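Local coordinates for protein argonaute (Methanocaldococcus jannaschii, PDB 5G5S) that cuts single-stranded target DNA under the direction of short DNA guides and may defend the cell against invading genetic elements, at residues A[25-31]-A[60-66]; A[141-145]-A[602-606]. All blocks are in the same frame, centred on the assembly; numbering follows the deposited sequence.

Overall arrangement
Contact 1 and contact 2 lie on the same side of the chain's centre, about 25 Å apart between their own centres, and do not touch. Contact 1, far out in the N-terminal domain, joins neighbouring strands of one antiparallel sheet, through backbone hydrogen bonds and CH-pi packing of aromatic rings. Contact 2 is more central: the long strand 134-147 meets a loop of the Piwi domain, some 460 residues later, with no hydrogen bond between the segments and mostly charged side chains. Both are partly buried, but contact 1 has the larger share of buried residues and about twice the interface. Helix 97-111 touches side chains of both.

Contact 1: residues A[25-31]-A[60-66]; sequences EVHFYRI and FVLPYKV
His-27 and Tyr-29 pair with Leu-62 and Phe-60 in the four-stranded antiparallel sheet of the N-terminal domain, where strand 25-31 is an inner strand between 59-62 and 84-91. Both are hydrogen-bonded pairs; between them Phe-28 and Val-61 form a non-hydrogen-bonded pair, and their side chains project from the other face. There Val-61 CG2 sits over the Phe-28 ring, 4.0 Å from its centroid, while Leu-103 of helix 97-111 packs on Val-61 and Val-26.

Tyr-29 makes contacts from Phe-60 as far as Val-66. Its CB lies over one face of the Phe-60 ring, 3.5 Å from Phe-60 CZ. With CG beside the backbone N (chi1 -62°), the ring runs out on the face it shares with Leu-62, toward Val-66, and its CD2 and CE2 meet Leu-62 CD1, the former at 3.7 Å. Farther out, Tyr-29 CZ lies 3.8 Å from Val-66 CG1, which covers a face of the ring. The OH touches Lys-65 CG and accepts a hydrogen bond from Val-66 N, tying the segment beyond the strand back to the sheet.

Lys-65 lies over one face of the His-27 ring in a CH-pi contact, its CB 4.2 Å from the centroid and 7° off the normal. Ser-89 OG bonds to His-27 ND1, which should limit the ring's rotation. The bend of Lys-65 at chi3 brings its CE to 3.6 Å from His-27 CE1.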
# COMPACT_ATOMS: atom_id res chain seq x y z
N GLU A 25 38.54 -0.62 -6.87
CA GLU A 25 38.43 -2.05 -7.10
C GLU A 25 37.55 -2.78 -6.09
O GLU A 25 37.38 -2.31 -4.96
CB GLU A 25 39.84 -2.68 -7.09
CG GLU A 25 40.66 -2.44 -8.34
CD GLU A 25 42.11 -2.86 -8.25
OE1 GLU A 25 42.42 -3.87 -7.58
OE2 GLU A 25 42.95 -2.18 -8.89
N VAL A 26 37.04 -3.95 -6.51
CA VAL A 26 36.28 -4.89 -5.68
C VAL A 26 37.14 -6.15 -5.51
O VAL A 26 37.91 -6.52 -6.41
CB VAL A 26 34.82 -5.16 -6.12
CG1 VAL A 26 34.01 -3.88 -6.14
CG2 VAL A 26 34.75 -5.89 -7.47
N HIS A 27 37.06 -6.77 -4.34
CA HIS A 27 37.92 -7.90 -4.04
C HIS A 27 37.16 -9.15 -3.61
O HIS A 27 36.30 -9.09 -2.73
CB HIS A 27 39.00 -7.46 -3.04
CG HIS A 27 39.65 -6.18 -3.43
ND1 HIS A 27 40.75 -6.15 -4.28
CD2 HIS A 27 39.26 -4.90 -3.19
CE1 HIS A 27 41.02 -4.87 -4.47
NE2 HIS A 27 40.15 -4.08 -3.84
N PHE A 28 37.48 -10.27 -4.27
CA PHE A 28 36.85 -11.57 -4.03
C PHE A 28 37.61 -12.37 -3.00
O PHE A 28 38.84 -12.50 -3.10
CB PHE A 28 36.65 -12.34 -5.35
CG PHE A 28 35.77 -11.59 -6.32
CD1 PHE A 28 34.38 -11.70 -6.25
CD2 PHE A 28 36.31 -10.72 -7.26
CE1 PHE A 28 33.56 -10.97 -7.12
CE2 PHE A 28 35.49 -9.98 -8.11
CZ PHE A 28 34.12 -10.11 -8.03
N TYR A 29 36.88 -12.87 -1.99
CA TYR A 29 37.41 -13.67 -0.89
C TYR A 29 36.51 -14.85 -0.59
O TYR A 29 35.33 -14.84 -0.93
CB TYR A 29 37.55 -12.82 0.38
CG TYR A 29 38.50 -11.65 0.27
CD1 TYR A 29 39.88 -11.83 0.42
CD2 TYR A 29 38.03 -10.35 0.09
CE1 TYR A 29 40.76 -10.75 0.34
CE2 TYR A 29 38.90 -9.27 0.01
CZ TYR A 29 40.27 -9.48 0.12
OH TYR A 29 41.14 -8.42 0.04
N ARG A 30 37.08 -15.87 0.07
CA ARG A 30 36.37 -17.05 0.57
C ARG A 30 36.89 -17.35 1.98
O ARG A 30 38.06 -17.06 2.27
CB ARG A 30 36.49 -18.27 -0.37
CG ARG A 30 37.86 -18.96 -0.44
CD ARG A 30 37.84 -20.20 -1.31
NE ARG A 30 37.89 -19.87 -2.73
CZ ARG A 30 37.80 -20.75 -3.72
NH1 ARG A 30 37.65 -22.04 -3.46
NH2 ARG A 30 37.85 -20.35 -4.99
N ILE A 31 36.03 -17.88 2.86
CA ILE A 31 36.42 -18.23 4.22
C ILE A 31 37.28 -19.50 4.10
O ILE A 31 36.77 -20.54 3.68
CB ILE A 31 35.21 -18.43 5.20
CG1 ILE A 31 34.08 -17.37 5.02
CG2 ILE A 31 35.66 -18.58 6.67
CD1 ILE A 31 34.28 -15.95 5.65
N PHE A 60 32.55 -14.38 -1.15
CA PHE A 60 31.97 -13.05 -1.06
C PHE A 60 32.82 -12.01 -1.79
O PHE A 60 33.90 -12.34 -2.29
CB PHE A 60 31.74 -12.66 0.43
CG PHE A 60 32.97 -12.64 1.31
CD1 PHE A 60 33.55 -13.82 1.77
CD2 PHE A 60 33.52 -11.43 1.73
CE1 PHE A 60 34.69 -13.80 2.58
CE2 PHE A 60 34.66 -11.41 2.55
CZ PHE A 60 35.23 -12.59 2.98
N VAL A 61 32.32 -10.77 -1.87
CA VAL A 61 33.01 -9.65 -2.51
C VAL A 61 33.00 -8.44 -1.57
O VAL A 61 31.96 -8.13 -0.98
CB VAL A 61 32.48 -9.34 -3.95
CG1 VAL A 61 30.99 -8.98 -3.96
CG2 VAL A 61 33.31 -8.26 -4.64
N LEU A 62 34.17 -7.81 -1.39
CA LEU A 62 34.33 -6.63 -0.53
C LEU A 62 34.69 -5.40 -1.38
O LEU A 62 35.43 -5.54 -2.36
CB LEU A 62 35.41 -6.86 0.55
CG LEU A 62 35.11 -7.87 1.67
CD1 LEU A 62 36.33 -8.08 2.53
CD2 LEU A 62 33.92 -7.45 2.54
N PRO A 63 34.22 -4.19 -0.99
CA PRO A 63 34.57 -2.99 -1.76
C PRO A 63 35.99 -2.46 -1.48
O PRO A 63 36.38 -1.41 -1.98
CB PRO A 63 33.50 -1.98 -1.35
CG PRO A 63 33.12 -2.39 0.03
CD PRO A 63 33.33 -3.87 0.15
N TYR A 64 36.76 -3.20 -0.66
CA TYR A 64 38.11 -2.84 -0.24
C TYR A 64 38.96 -4.08 -0.02
O TYR A 64 38.44 -5.20 0.09
CB TYR A 64 38.06 -2.00 1.06
CG TYR A 64 37.30 -2.66 2.19
CD1 TYR A 64 35.92 -2.54 2.30
CD2 TYR A 64 37.96 -3.45 3.14
CE1 TYR A 64 35.21 -3.18 3.31
CE2 TYR A 64 37.26 -4.08 4.17
CZ TYR A 64 35.89 -3.94 4.25
OH TYR A 64 35.19 -4.55 5.26
N LYS A 65 40.28 -3.88 0.02
CA LYS A 65 41.24 -4.95 0.28
C LYS A 65 41.47 -4.99 1.78
O LYS A 65 41.61 -3.94 2.42
CB LYS A 65 42.55 -4.69 -0.48
CG LYS A 65 43.36 -5.96 -0.77
CD LYS A 65 44.52 -5.69 -1.72
CE LYS A 65 44.16 -5.91 -3.17
NZ LYS A 65 45.22 -5.42 -4.09
N VAL A 66 41.46 -6.20 2.35
CA VAL A 66 41.70 -6.42 3.78
C VAL A 66 43.06 -7.09 3.98
O VAL A 66 43.34 -8.13 3.37
CB VAL A 66 40.50 -7.11 4.50
CG1 VAL A 66 40.06 -8.39 3.80
CG2 VAL A 66 40.79 -7.36 5.98

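Contact 2: residues A[141-145]-A[602-606]; sequences EYEVK and NNKYK
The junction between the long strand 134-147 and the Piwi loop after strand 593-600 is built round Lys-604, which runs across Glu-141 and Glu-143. Its side chain extends to the strand with CG anti to the carbonyl carbon (chi1 -55°), bending only at chi4. Lys-604 CG passes 3.8 Å from Glu-141 OE2. Next, Lys-604 CD lies 3.7 Å from Glu-143 CB, the two side chains crossing at about a right angle. Lys-604 CE comes to 3.4 Å from Tyr-142 O. Both oxygens that the lysine chain passes have partners elsewhere, Glu-141 OE2 accepting a bond from Asn-156 and Tyr-142 O one from Arg-105. At the tip, Lys-604 NZ faces Glu-143 OE2 at 3.7 Å, a long salt bridge, without a hydrogen bond between the two groups.

Beyond it, the Tyr-605 hydroxyl rests against the folded chain of Lys-145, its OH 3.4 Å from Lys-145 CG and nearly as close to CD and CE. Bends at chi2 and chi3 curl this lysine round the oxygen. Asp-621 hydrogen-bonds to the hydroxyl, while Lys-145 NZ goes to Gly-619 O and Glu-101.

The loop is shaped from within: Asn-603 OD1 accepts from Tyr-605 N at 3.1 Å, and Asn-603 ND2 bonds to Pro-635 O. Lys-604 therefore projects from the middle of an Asx turn, in the Piwi domain, whose core has the RNase H fold.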
# COMPACT_ATOMS: atom_id res chain seq x y z
N GLU A 141 17.79 8.10 6.03
CA GLU A 141 17.90 6.84 5.32
C GLU A 141 18.68 7.12 4.05
O GLU A 141 18.52 8.18 3.44
CB GLU A 141 16.59 6.08 5.09
CG GLU A 141 15.32 6.91 5.02
CD GLU A 141 14.12 6.14 4.53
OE1 GLU A 141 13.83 5.05 5.09
OE2 GLU A 141 13.46 6.61 3.58
N TYR A 142 19.58 6.21 3.70
CA TYR A 142 20.44 6.39 2.55
C TYR A 142 20.59 5.13 1.70
O TYR A 142 20.47 4.01 2.19
CB TYR A 142 21.81 6.96 2.97
CG TYR A 142 22.66 5.95 3.72
CD1 TYR A 142 22.39 5.64 5.05
CD2 TYR A 142 23.69 5.28 3.09
CE1 TYR A 142 23.10 4.65 5.72
CE2 TYR A 142 24.42 4.28 3.74
CZ TYR A 142 24.13 3.99 5.06
OH TYR A 142 24.87 3.04 5.72
N GLU A 143 20.89 5.35 0.42
CA GLU A 143 21.12 4.34 -0.60
C GLU A 143 22.04 4.94 -1.64
O GLU A 143 22.12 6.17 -1.75
CB GLU A 143 19.78 4.04 -1.28
CG GLU A 143 19.58 2.59 -1.68
CD GLU A 143 18.18 2.33 -2.20
OE1 GLU A 143 17.73 3.07 -3.11
OE2 GLU A 143 17.51 1.41 -1.67
N VAL A 144 22.75 4.11 -2.40
CA VAL A 144 23.58 4.60 -3.50
C VAL A 144 23.07 4.11 -4.84
O VAL A 144 22.57 2.99 -4.95
CB VAL A 144 25.14 4.69 -3.32
CG1 VAL A 144 25.59 4.22 -1.95
CG2 VAL A 144 25.92 4.02 -4.44
N LYS A 145 23.10 4.99 -5.85
CA LYS A 145 22.59 4.71 -7.19
C LYS A 145 23.60 5.07 -8.23
O LYS A 145 24.22 6.13 -8.15
CB LYS A 145 21.25 5.43 -7.45
CG LYS A 145 20.03 4.82 -6.71
CD LYS A 145 19.67 3.37 -7.11
CE LYS A 145 19.39 3.18 -8.58
NZ LYS A 145 19.34 1.75 -8.96
N ASN A 602 6.93 2.60 -0.64
CA ASN A 602 7.87 2.96 0.41
C ASN A 602 9.25 2.86 -0.19
O ASN A 602 9.69 1.78 -0.54
CB ASN A 602 7.71 2.01 1.64
CG ASN A 602 6.30 1.97 2.21
OD1 ASN A 602 5.66 3.01 2.44
ND2 ASN A 602 5.79 0.77 2.45
N ASN A 603 9.87 4.02 -0.40
CA ASN A 603 11.19 4.16 -1.01
C ASN A 603 11.87 5.44 -0.52
O ASN A 603 11.26 6.22 0.20
CB ASN A 603 11.09 4.07 -2.55
CG ASN A 603 10.35 5.23 -3.19
OD1 ASN A 603 10.95 6.24 -3.55
ND2 ASN A 603 9.04 5.10 -3.35
N LYS A 604 13.14 5.60 -0.85
CA LYS A 604 14.01 6.69 -0.41
C LYS A 604 14.02 7.93 -1.32
O LYS A 604 14.58 8.95 -0.92
CB LYS A 604 15.44 6.16 -0.20
CG LYS A 604 15.48 4.98 0.78
CD LYS A 604 16.89 4.54 1.00
CE LYS A 604 17.06 3.56 2.14
NZ LYS A 604 16.58 2.21 1.78
N TYR A 605 13.41 7.86 -2.53
CA TYR A 605 13.39 8.98 -3.49
C TYR A 605 12.46 10.09 -3.09
O TYR A 605 11.40 9.83 -2.53
CB TYR A 605 13.04 8.53 -4.92
CG TYR A 605 14.08 7.68 -5.61
CD1 TYR A 605 15.22 8.26 -6.17
CD2 TYR A 605 13.88 6.32 -5.82
CE1 TYR A 605 16.15 7.49 -6.87
CE2 TYR A 605 14.81 5.54 -6.50
CZ TYR A 605 15.95 6.13 -7.02
OH TYR A 605 16.86 5.36 -7.68
N LYS A 606 12.84 11.33 -3.44
CA LYS A 606 12.07 12.55 -3.24
C LYS A 606 12.29 13.44 -4.44
O LYS A 606 13.43 13.62 -4.85
CB LYS A 606 12.51 13.33 -1.97
CG LYS A 606 12.16 12.69 -0.63
CD LYS A 606 10.64 12.56 -0.39
CE LYS A 606 10.31 11.54 0.69
NZ LYS A 606 10.77 10.16 0.35